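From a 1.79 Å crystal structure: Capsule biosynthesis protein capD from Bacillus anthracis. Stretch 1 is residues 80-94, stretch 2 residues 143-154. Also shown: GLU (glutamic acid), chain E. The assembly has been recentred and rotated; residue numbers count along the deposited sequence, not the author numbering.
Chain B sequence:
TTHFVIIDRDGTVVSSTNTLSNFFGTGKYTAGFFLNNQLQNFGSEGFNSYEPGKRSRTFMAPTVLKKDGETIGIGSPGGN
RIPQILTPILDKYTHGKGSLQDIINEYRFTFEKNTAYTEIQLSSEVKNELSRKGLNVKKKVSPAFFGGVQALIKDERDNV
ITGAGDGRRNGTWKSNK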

# COMPACT_ATOMS: atom_id res chain seq x y z
N ASN B 80 -6.58 -9.01 1.88
CA ASN B 80 -7.49 -9.56 0.87
C ASN B 80 -8.77 -8.76 0.63
O ASN B 80 -9.59 -9.17 -0.20
CB ASN B 80 -7.81 -11.06 1.15
CG ASN B 80 -8.55 -11.30 2.47
OD1 ASN B 80 -9.21 -10.40 3.00
ND2 ASN B 80 -8.47 -12.53 2.97
N ARG B 81 -8.93 -7.63 1.32
CA ARG B 81 -10.10 -6.75 1.18
C ARG B 81 -9.85 -5.59 0.20
O ARG B 81 -10.79 -4.92 -0.23
CB ARG B 81 -10.52 -6.20 2.55
CG ARG B 81 -11.01 -7.33 3.44
CD ARG B 81 -11.18 -7.02 4.86
NE ARG B 81 -10.09 -6.27 5.45
CZ ARG B 81 -8.98 -6.77 5.98
NH1 ARG B 81 -8.71 -8.05 5.93
NH2 ARG B 81 -8.09 -5.95 6.52
N ILE B 82 -8.59 -5.40 -0.20
CA ILE B 82 -8.19 -4.20 -0.92
C ILE B 82 -9.11 -3.86 -2.09
O ILE B 82 -9.60 -2.73 -2.16
CB ILE B 82 -6.72 -4.26 -1.36
CG1 ILE B 82 -5.80 -4.04 -0.13
CG2 ILE B 82 -6.45 -3.20 -2.46
CD1 ILE B 82 -4.30 -4.31 -0.40
N PRO B 83 -9.31 -4.80 -3.03
CA PRO B 83 -10.18 -4.44 -4.15
C PRO B 83 -11.65 -4.29 -3.79
O PRO B 83 -12.36 -3.57 -4.46
CB PRO B 83 -9.97 -5.56 -5.14
CG PRO B 83 -9.53 -6.69 -4.35
CD PRO B 83 -8.75 -6.15 -3.18
N GLN B 84 -12.07 -4.93 -2.71
CA GLN B 84 -13.42 -4.68 -2.14
C GLN B 84 -13.56 -3.30 -1.54
O GLN B 84 -14.63 -2.76 -1.50
CB GLN B 84 -13.77 -5.72 -1.09
CG GLN B 84 -13.97 -7.12 -1.69
CD GLN B 84 -14.64 -8.03 -0.71
OE1 GLN B 84 -14.03 -8.96 -0.18
NE2 GLN B 84 -15.88 -7.73 -0.41
N ILE B 85 -12.47 -2.77 -1.02
CA ILE B 85 -12.44 -1.42 -0.51
C ILE B 85 -12.46 -0.41 -1.64
O ILE B 85 -13.28 0.53 -1.62
CB ILE B 85 -11.20 -1.24 0.41
CG1 ILE B 85 -11.38 -2.07 1.69
CG2 ILE B 85 -10.95 0.24 0.73
CD1 ILE B 85 -10.11 -2.46 2.39
N LEU B 86 -11.60 -0.61 -2.65
CA LEU B 86 -11.44 0.36 -3.72
C LEU B 86 -12.59 0.43 -4.72
O LEU B 86 -12.85 1.50 -5.28
CB LEU B 86 -10.10 0.16 -4.45
CG LEU B 86 -8.85 0.53 -3.61
CD1 LEU B 86 -7.55 0.08 -4.28
CD2 LEU B 86 -8.80 2.06 -3.29
N THR B 87 -13.26 -0.70 -4.99
CA THR B 87 -14.25 -0.72 -6.08
C THR B 87 -15.46 0.19 -5.84
O THR B 87 -15.74 1.00 -6.70
CB THR B 87 -14.66 -2.16 -6.45
OG1 THR B 87 -13.53 -2.83 -6.96
CG2 THR B 87 -15.79 -2.19 -7.50
N PRO B 88 -16.14 0.08 -4.68
CA PRO B 88 -17.25 1.01 -4.42
C PRO B 88 -16.78 2.48 -4.36
O PRO B 88 -17.49 3.38 -4.80
CB PRO B 88 -17.83 0.52 -3.09
CG PRO B 88 -17.25 -0.80 -2.82
CD PRO B 88 -15.96 -0.87 -3.57
N ILE B 89 -15.56 2.72 -3.90
CA ILE B 89 -15.06 4.09 -3.86
C ILE B 89 -14.95 4.69 -5.26
O ILE B 89 -15.55 5.74 -5.53
CB ILE B 89 -13.71 4.16 -3.10
CG1 ILE B 89 -13.95 3.89 -1.61
CG2 ILE B 89 -13.09 5.53 -3.34
CD1 ILE B 89 -12.67 3.73 -0.79
N LEU B 90 -14.25 4.01 -6.15
CA LEU B 90 -14.10 4.43 -7.56
C LEU B 90 -15.44 4.42 -8.33
O LEU B 90 -15.70 5.31 -9.15
CB LEU B 90 -13.02 3.58 -8.26
CG LEU B 90 -11.59 3.93 -7.78
CD1 LEU B 90 -10.55 2.94 -8.24
CD2 LEU B 90 -11.23 5.36 -8.24
N ASP B 91 -16.31 3.45 -8.04
CA ASP B 91 -17.67 3.37 -8.63
C ASP B 91 -18.48 4.63 -8.32
O ASP B 91 -19.04 5.26 -9.21
CB ASP B 91 -18.45 2.16 -8.08
CG ASP B 91 -19.86 2.06 -8.63
OD1 ASP B 91 -19.98 1.95 -9.87
OD2 ASP B 91 -20.84 2.10 -7.84
N LYS B 92 -18.52 5.01 -7.05
CA LYS B 92 -19.23 6.23 -6.67
C LYS B 92 -18.57 7.50 -7.24
O LYS B 92 -19.27 8.46 -7.62
CB LYS B 92 -19.34 6.30 -5.14
CG LYS B 92 -20.26 5.25 -4.53
CD LYS B 92 -20.29 5.33 -3.01
CE LYS B 92 -20.41 3.96 -2.34
NZ LYS B 92 -19.98 4.01 -0.90
N TYR B 93 -17.25 7.53 -7.29
CA TYR B 93 -16.54 8.72 -7.73
C TYR B 93 -16.82 8.99 -9.20
O TYR B 93 -17.12 10.13 -9.59
CB TYR B 93 -15.02 8.64 -7.47
CG TYR B 93 -14.31 9.89 -7.97
CD1 TYR B 93 -14.42 11.09 -7.28
CD2 TYR B 93 -13.60 9.89 -9.17
CE1 TYR B 93 -13.83 12.23 -7.74
CE2 TYR B 93 -13.00 11.02 -9.64
CZ TYR B 93 -13.11 12.20 -8.91
OH TYR B 93 -12.53 13.34 -9.40
N THR B 94 -16.73 7.94 -10.02
CA THR B 94 -16.81 8.09 -11.46
C THR B 94 -18.23 8.31 -11.93
O THR B 94 -18.44 8.83 -13.01
CB THR B 94 -16.24 6.87 -12.22
OG1 THR B 94 -16.83 5.67 -11.69
CG2 THR B 94 -14.70 6.84 -12.11
N GLU E . -5.58 -10.43 7.96
CA GLU E . -4.39 -10.02 7.14
C GLU E . -4.44 -8.56 6.68
O GLU E . -5.47 -7.88 6.79
CB GLU E . -4.21 -10.93 5.93
CG GLU E . -5.15 -10.66 4.76
CD GLU E . -4.65 -11.33 3.50
OE1 GLU E . -3.52 -11.00 3.07
OE2 GLU E . -5.39 -12.19 2.95
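Stretch 2 (143-154) PAFFGGVQALIK

A helix that packs along a segment which changes from loop to strand can meet it in different ways along its length, by hydrogen bonds and stacking at one end and by apolar side chains further on. The pairing of residues 80-94 with residues 143-154 in the *Bacillus anthracis* capsule protein CapD is a compact example. The first stretch leaves a 3-10 segment at Asn 80 and Arg 81 and continues as a helix to Thr 94. The second has a short 3-10 segment at Ala 144 and Phe 145, passes through a loop containing two glycines, and becomes a strand from Gln 150 onward. Both run in the same general sense: Ile 85 lies nearest Phe 146 (CA to CA 6.8 Å), Leu 86 nearest Val 149 (CA to CA 7.7 Å), and Tyr 93 nearest Ile 153, by which point the CA atoms are 11.7 Å apart. The backbones thus diverge, and together the stretches bury a modest 428 Å².

Asn 80 makes no contact with the second stretch; its ND2 lies 3.1 Å from OE2 of the bound glutamic acid. Arg 81 supplies the polar end of the interface. Its NE and NH2 both donate to the carbonyl O of Phe 145, at 2.7 and 3.0 Å, so that one acceptor is held by two nitrogens of the same group. The guanidinium also lies flat on the Phe 145 ring, with centres 3.9 Å apart and planes at 10°. With Arg 81 CZ 3.8 Å from the ring centroid and nearly above it, the stack is also a cation-pi contact. The edge of the group remains available to ligand: Arg 81 NH2 donates to O of the glutamic acid at 3.3 Å, and Arg 81 NH1 makes a weak bond to the same atom at 3.4 Å.

One turn on, the CA-to-CB bond of Ile 85 points toward the second stretch. Its CD1 comes within 3.3 Å of Phe 146 O and 3.9 Å of Gly 147 N. A CB on Gly 147 would lie only 3.0 Å from Ile 85 CD1, a clash, and the backbone angles there by themselves call for glycine. The CA-to-CB bond of Phe 146 points away, and it is the backbone O that meets the isoleucine.

Val 149 packs against three helix residues, and its CG2 makes the closest approach to each. It lies 3.7 Å from CG2 of Ile 85 and 3.9 Å from CD2 of Leu 86. Thr 87 OG1 then donates to Pro 83 O at 2.9 Å, just before the helix kinks at Pro 88, whose nitrogen carries no hydrogen with which to bond to the preceding turn. Beyond the kink, Ile 89 completes the trio, its CD1 3.5 Å from Val 149 CG2.

At the far end Tyr 93, with chi1 in t, reaches across the widened gap. Its OH is 3.6 Å from CD1 of Ile 153, and its CZ 4.0 Å from the same methyl: two long side chains preserve contact where the backbones have parted.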

# COMPACT_ATOMS: atom_id res chain seq x y z
N PRO B 143 -11.04 0.07 12.82
CA PRO B 143 -10.98 0.99 11.65
C PRO B 143 -9.99 0.53 10.57
O PRO B 143 -10.36 0.51 9.38
CB PRO B 143 -10.56 2.32 12.28
CG PRO B 143 -11.11 2.27 13.64
CD PRO B 143 -10.93 0.84 14.08
N ALA B 144 -8.79 0.13 11.00
CA ALA B 144 -7.76 -0.36 10.07
C ALA B 144 -8.20 -1.57 9.20
O ALA B 144 -7.67 -1.77 8.10
CB ALA B 144 -6.45 -0.67 10.83
N PHE B 145 -9.20 -2.32 9.67
CA PHE B 145 -9.71 -3.47 8.93
C PHE B 145 -10.23 -3.07 7.55
O PHE B 145 -10.14 -3.82 6.60
CB PHE B 145 -10.85 -4.13 9.72
CG PHE B 145 -11.41 -5.35 9.08
CD1 PHE B 145 -10.80 -6.58 9.25
CD2 PHE B 145 -12.52 -5.27 8.24
CE1 PHE B 145 -11.28 -7.69 8.65
CE2 PHE B 145 -13.02 -6.40 7.62
CZ PHE B 145 -12.40 -7.61 7.83
N PHE B 146 -10.83 -1.89 7.46
CA PHE B 146 -11.46 -1.46 6.22
C PHE B 146 -10.53 -0.60 5.37
O PHE B 146 -10.97 0.05 4.42
CB PHE B 146 -12.78 -0.77 6.52
CG PHE B 146 -13.84 -1.73 7.01
CD1 PHE B 146 -14.53 -2.51 6.12
CD2 PHE B 146 -14.08 -1.89 8.35
CE1 PHE B 146 -15.48 -3.41 6.57
CE2 PHE B 146 -15.05 -2.79 8.80
CZ PHE B 146 -15.73 -3.54 7.91
N GLY B 147 -9.25 -0.58 5.73
CA GLY B 147 -8.20 -0.05 4.84
C GLY B 147 -7.70 1.33 5.18
O GLY B 147 -7.78 1.75 6.31
N GLY B 148 -7.22 2.04 4.17
CA GLY B 148 -6.54 3.34 4.35
C GLY B 148 -6.25 3.95 3.00
O GLY B 148 -5.06 4.01 2.57
N VAL B 149 -7.30 4.39 2.33
CA VAL B 149 -7.23 4.82 0.93
C VAL B 149 -6.53 6.19 0.88
O VAL B 149 -6.91 7.12 1.61
CB VAL B 149 -8.62 4.91 0.26
CG1 VAL B 149 -8.52 5.47 -1.19
CG2 VAL B 149 -9.36 3.53 0.30
N GLN B 150 -5.51 6.30 0.04
CA GLN B 150 -4.77 7.53 -0.19
C GLN B 150 -4.79 7.80 -1.68
O GLN B 150 -4.58 6.89 -2.46
CB GLN B 150 -3.32 7.37 0.25
CG GLN B 150 -3.20 7.01 1.64
CD GLN B 150 -3.47 8.17 2.60
OE1 GLN B 150 -3.24 9.38 2.31
NE2 GLN B 150 -3.92 7.80 3.75
N ALA B 151 -5.00 9.05 -2.06
CA ALA B 151 -5.15 9.41 -3.47
C ALA B 151 -4.68 10.87 -3.73
O ALA B 151 -4.67 11.71 -2.81
CB ALA B 151 -6.60 9.28 -3.86
N LEU B 152 -4.25 11.12 -4.96
CA LEU B 152 -4.14 12.49 -5.50
C LEU B 152 -4.89 12.53 -6.80
O LEU B 152 -4.99 11.53 -7.50
CB LEU B 152 -2.67 12.93 -5.69
CG LEU B 152 -1.80 13.07 -4.46
CD1 LEU B 152 -0.33 13.27 -4.94
CD2 LEU B 152 -2.21 14.21 -3.50
N ILE B 153 -5.45 13.69 -7.11
CA ILE B 153 -6.12 13.93 -8.36
C ILE B 153 -5.54 15.19 -8.96
O ILE B 153 -5.56 16.22 -8.31
CB ILE B 153 -7.62 14.19 -8.14
CG1 ILE B 153 -8.30 13.02 -7.42
CG2 ILE B 153 -8.33 14.49 -9.49
CD1 ILE B 153 -9.78 13.30 -7.09
N LYS B 154 -5.07 15.11 -10.21
CA LYS B 154 -4.66 16.30 -10.95
C LYS B 154 -5.74 16.68 -11.96
O LYS B 154 -6.13 15.85 -12.77
CB LYS B 154 -3.34 16.08 -11.68
CG LYS B 154 -2.91 17.30 -12.49
CD LYS B 154 -1.43 17.34 -12.75
CE LYS B 154 -1.05 18.66 -13.43
NZ LYS B 154 0.28 18.55 -14.08